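Local structure of Glyoxalase/bleomycin resistance protein/dioxygenase (Albidiferax ferrireducens T118, 4QB5) at residues A92-P95 and E96-D99; L132-P135 and D136-I140. The protein belongs to the glyoxalase/bleomycin resistance/dioxygenase (VOC) superfamily and may act as a dioxygenase. One frame throughout, in Å; residues are numbered along the deposited sequence.

How the contacts relate
Both contacts are local and serve the same four-stranded sheet: contact 1 caps a helix start, contact 2 closes a hairpin, with centres about 18 Å apart and nearest atoms about 7 Å apart. Contact 1 sits at the surface, where the loop after strand 87-91 enters helix 95-107; contact 2, partly buried and nearer the centre of the molecule, joins strands 127-133 and 139-144. The helix begun in contact 1 packs on both hairpin strands, and Leu132 of contact 2 touches that helix farther along. In each, a side-chain oxygen ties down backbone N-H groups: a neutral serine hydroxyl and glutamine amide at the surface, a buried aspartate carboxylate in the hairpin.

Contact 1. Residues A92-P95 and E96-D99; sequences AQSP and EQCD
Gln97 reaches back from the first turn of helix 95-107 to grip Gln93, just ahead of the helix. Gln97 CB lies 3.6 Å from Ser94 O, and Gln97 CG passes 3.7 Å from Ser94 OG. With CG anti to its own carbonyl carbon (chi1 -87°) and the chain extended beyond, the Gln97 amide arrives beside Gln93. There Gln97 OE1 accepts from Gln93 N at 2.9 Å in a nearly straight bond, the donor standing above the carbonyl plane, while Gln97 NE2 donates to a lone pair of Gln93 OE1 at 3.1 Å in a more bent one. The two amide planes are turned 39° against each other. Ser94 is the N-cap: Ser94 OG, set between its backbone N and carbonyl carbon (chi1 70°), accepts from Gln97 N at 3.0 Å. The helical bonds start with Cys98 N to Ser94 O and Asp99 N to Pro95 O. On the inner side Ala92 CB meets Cys98 SG at 3.7 Å, and Cys98 also packs on Tyr128, Ala130, Ala142 and His144 of the sheet. Both ends of the Gln97 amide are therefore engaged, which fixes its rotation and fastens the pre-helix loop to the first turn through hydrogen bonds between neutral groups.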
loop_
_atom_site.group_PDB
_atom_site.type_symbol
_atom_site.label_atom_id
_atom_site.label_comp_id
_atom_site.label_asym_id
_atom_site.label_seq_id
_atom_site.Cartn_x
_atom_site.Cartn_y
_atom_site.Cartn_z
ATOM N N ALA C 92 6.404 5.598 11.856
ATOM C CA ALA C 92 6.560 5.539 13.296
ATOM C C ALA C 92 7.325 6.763 13.812
ATOM O O ALA C 92 8.177 7.363 13.088
ATOM C CB ALA C 92 7.282 4.284 13.699
ATOM N N GLN C 93 7.079 7.122 15.058
ATOM C CA GLN C 93 7.652 8.404 15.591
ATOM C C GLN C 93 9.029 8.242 16.152
ATOM O O GLN C 93 9.654 9.236 16.520
ATOM C CB GLN C 93 6.742 9.020 16.652
ATOM C CG GLN C 93 5.275 9.096 16.251
ATOM C CD GLN C 93 4.402 9.646 17.399
ATOM O OE1 GLN C 93 4.003 8.915 18.337
ATOM N NE2 GLN C 93 4.105 10.933 17.334
ATOM N N SER C 94 9.517 7.018 16.243
ATOM C CA SER C 94 10.819 6.718 16.829
ATOM C C SER C 94 11.258 5.315 16.546
ATOM O O SER C 94 10.424 4.485 16.207
ATOM C CB SER C 94 10.786 6.890 18.385
ATOM O OG SER C 94 10.012 5.859 19.014
ATOM N N PRO C 95 12.554 5.020 16.732
ATOM C CA PRO C 95 13.023 3.689 16.615
ATOM C C PRO C 95 12.419 2.752 17.652
ATOM O O PRO C 95 12.131 1.615 17.337
ATOM C CB PRO C 95 14.548 3.800 16.835
ATOM C CG PRO C 95 14.888 5.229 16.539
ATOM C CD PRO C 95 13.659 5.975 16.996
ATOM N N GLU C 96 12.231 3.245 18.889
ATOM C CA GLU C 96 11.543 2.479 19.944
ATOM C C GLU C 96 10.160 2.065 19.511
ATOM O O GLU C 96 9.707 0.980 19.859
ATOM C CB GLU C 96 11.471 3.316 21.255
ATOM C CG GLU C 96 12.833 3.543 21.899
ATOM C CD GLU C 96 13.687 4.642 21.254
ATOM O OE1 GLU C 96 13.192 5.473 20.464
ATOM O OE2 GLU C 96 14.889 4.718 21.607
ATOM N N GLN C 97 9.466 2.907 18.738
ATOM C CA GLN C 97 8.093 2.523 18.285
ATOM C C GLN C 97 8.164 1.459 17.222
ATOM O O GLN C 97 7.343 0.552 17.206
ATOM C CB GLN C 97 7.308 3.697 17.749
ATOM C CG GLN C 97 6.585 4.445 18.814
ATOM C CD GLN C 97 5.602 5.472 18.268
ATOM O OE1 GLN C 97 5.484 5.737 17.056
ATOM N NE2 GLN C 97 4.908 6.058 19.173
ATOM N N CYS C 98 9.173 1.548 16.368
ATOM C CA CYS C 98 9.436 0.520 15.385
ATOM C C CYS C 98 9.736 -0.794 16.096
ATOM O O CYS C 98 9.279 -1.833 15.641
ATOM C CB CYS C 98 10.635 0.832 14.458
ATOM S SG CYS C 98 10.439 2.290 13.433
ATOM N N ASP C 99 10.501 -0.771 17.189
ATOM C CA ASP C 99 10.786 -2.026 17.871
ATOM C C ASP C 99 9.522 -2.558 18.586
ATOM O O ASP C 99 9.370 -3.735 18.695
ATOM C CB ASP C 99 11.860 -1.877 18.918
ATOM C CG ASP C 99 13.265 -1.757 18.305
ATOM O OD1 ASP C 99 13.490 -1.979 17.092
ATOM O OD2 ASP C 99 14.114 -1.390 19.085
#

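Contact 2. Residues L132-P135 and D136-I140; sequences LRDP and DGNKI
Asp134 folds its carboxylate back into the turn, where Asp134 OD1 accepts from two backbone donors, Asp136 N at 2.8 Å and Asn138 N at 2.9 Å. They come from opposite faces of the carboxylate plane, each about 50° out of it. A chi1 of 82° places CG between the backbone N and the carbonyl carbon and swings OD1 over the turn; OD2 is hydrogen-bonded to the hydroxyl of Tyr41 in helix 34-46. The backbone N-H groups, with Tyr41, would probably stabilise the negative charge. Asp134 to Gly137 form a type I beta turn, closed by Gly137 N to Asp134 O, at the end of the antiparallel hairpin of strands 127-133 and 139-144 in this VOC-family sheet. At the base of the turn Asp134 N donates to Asn138 O at 2.9 Å, and Leu132 and Ile140 make a hydrogen-bonded pair. On their face of the sheet, Ile140 CG1 lies 3.9 Å from Leu132 CB, while Leu132 also packs against Phe101, His102 and Ile106 of helix 95-107. On the opposite face Arg133 and Lys139 form a non-hydrogen-bonded pair. Lys139 CD lies over one face of the guanidinium, 4.0 Å from Arg133 NH2, and Lys139 also packs on Ile75 of the second subunit.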
loop_
_atom_site.group_PDB
_atom_site.type_symbol
_atom_site.label_atom_id
_atom_site.label_comp_id
_atom_site.label_asym_id
_atom_site.label_seq_id
_atom_site.Cartn_x
_atom_site.Cartn_y
_atom_site.Cartn_z
ATOM N N LEU C 132 8.187 -7.168 9.017
ATOM C CA LEU C 132 7.413 -8.372 9.394
ATOM C C LEU C 132 6.624 -8.896 8.212
ATOM O O LEU C 132 6.396 -8.170 7.246
ATOM C CB LEU C 132 6.295 -8.036 10.416
ATOM C CG LEU C 132 6.699 -7.578 11.784
ATOM C CD1 LEU C 132 5.491 -6.928 12.452
ATOM C CD2 LEU C 132 7.237 -8.769 12.603
ATOM N N ARG C 133 6.159 -10.123 8.331
ATOM C CA ARG C 133 5.025 -10.610 7.534
ATOM C C ARG C 133 3.880 -10.767 8.503
ATOM O O ARG C 133 4.076 -11.371 9.581
ATOM C CB ARG C 133 5.329 -11.971 6.862
ATOM C CG ARG C 133 6.416 -11.806 5.808
ATOM C CD ARG C 133 6.632 -13.004 4.928
ATOM N NE ARG C 133 6.945 -12.541 3.566
ATOM C CZ ARG C 133 8.139 -12.207 3.107
ATOM N NH1 ARG C 133 9.257 -12.284 3.879
ATOM N NH2 ARG C 133 8.223 -11.846 1.828
ATOM N N ASP C 134 2.708 -10.337 8.078
ATOM C CA ASP C 134 1.488 -10.564 8.819
ATOM C C ASP C 134 1.099 -12.073 8.695
ATOM O O ASP C 134 1.795 -12.866 8.043
ATOM C CB ASP C 134 0.404 -9.519 8.445
ATOM C CG ASP C 134 -0.363 -9.836 7.158
ATOM O OD1 ASP C 134 -0.132 -10.889 6.502
ATOM O OD2 ASP C 134 -1.252 -8.988 6.787
ATOM N N PRO C 135 0.050 -12.471 9.374
ATOM C CA PRO C 135 -0.360 -13.875 9.384
ATOM C C PRO C 135 -0.667 -14.400 8.016
ATOM O O PRO C 135 -0.558 -15.574 7.841
ATOM C CB PRO C 135 -1.635 -13.876 10.255
ATOM C CG PRO C 135 -1.414 -12.724 11.186
ATOM C CD PRO C 135 -0.708 -11.666 10.346
ATOM N N ASP C 136 -0.997 -13.531 7.054
ATOM C CA ASP C 136 -1.253 -13.951 5.653
ATOM C C ASP C 136 -0.039 -13.865 4.737
ATOM O O ASP C 136 -0.162 -14.177 3.592
ATOM C CB ASP C 136 -2.397 -13.114 5.082
ATOM C CG ASP C 136 -3.725 -13.435 5.757
ATOM O OD1 ASP C 136 -4.436 -14.363 5.297
ATOM O OD2 ASP C 136 -4.035 -12.825 6.790
ATOM N N GLY C 137 1.130 -13.477 5.238
ATOM C CA GLY C 137 2.287 -13.316 4.375
ATOM C C GLY C 137 2.371 -11.890 3.786
ATOM O O GLY C 137 3.324 -11.558 3.069
ATOM N N ASN C 138 1.444 -11.002 4.079
ATOM C CA ASN C 138 1.668 -9.607 3.646
ATOM C C ASN C 138 2.930 -9.004 4.288
ATOM O O ASN C 138 3.107 -9.075 5.504
ATOM C CB ASN C 138 0.482 -8.681 3.943
ATOM C CG ASN C 138 -0.821 -9.150 3.288
ATOM O OD1 ASN C 138 -1.809 -9.440 3.970
ATOM N ND2 ASN C 138 -0.831 -9.215 1.974
ATOM N N LYS C 139 3.802 -8.393 3.468
ATOM C CA LYS C 139 5.054 -7.857 3.951
ATOM C C LYS C 139 4.868 -6.434 4.369
ATOM O O LYS C 139 4.389 -5.630 3.578
ATOM C CB LYS C 139 6.154 -7.961 2.857
ATOM C CG LYS C 139 7.525 -7.608 3.369
ATOM C CD LYS C 139 8.579 -7.890 2.294
ATOM C CE LYS C 139 9.957 -7.789 2.874
ATOM N NZ LYS C 139 10.959 -7.721 1.764
ATOM N N ILE C 140 5.219 -6.122 5.622
ATOM C CA ILE C 140 4.934 -4.787 6.201
ATOM C C ILE C 140 6.156 -4.322 6.973
ATOM O O ILE C 140 7.025 -5.118 7.318
ATOM C CB ILE C 140 3.664 -4.799 7.110
ATOM C CG1 ILE C 140 3.915 -5.695 8.344
ATOM C CG2 ILE C 140 2.457 -5.283 6.293
ATOM C CD1 ILE C 140 2.735 -5.863 9.270
#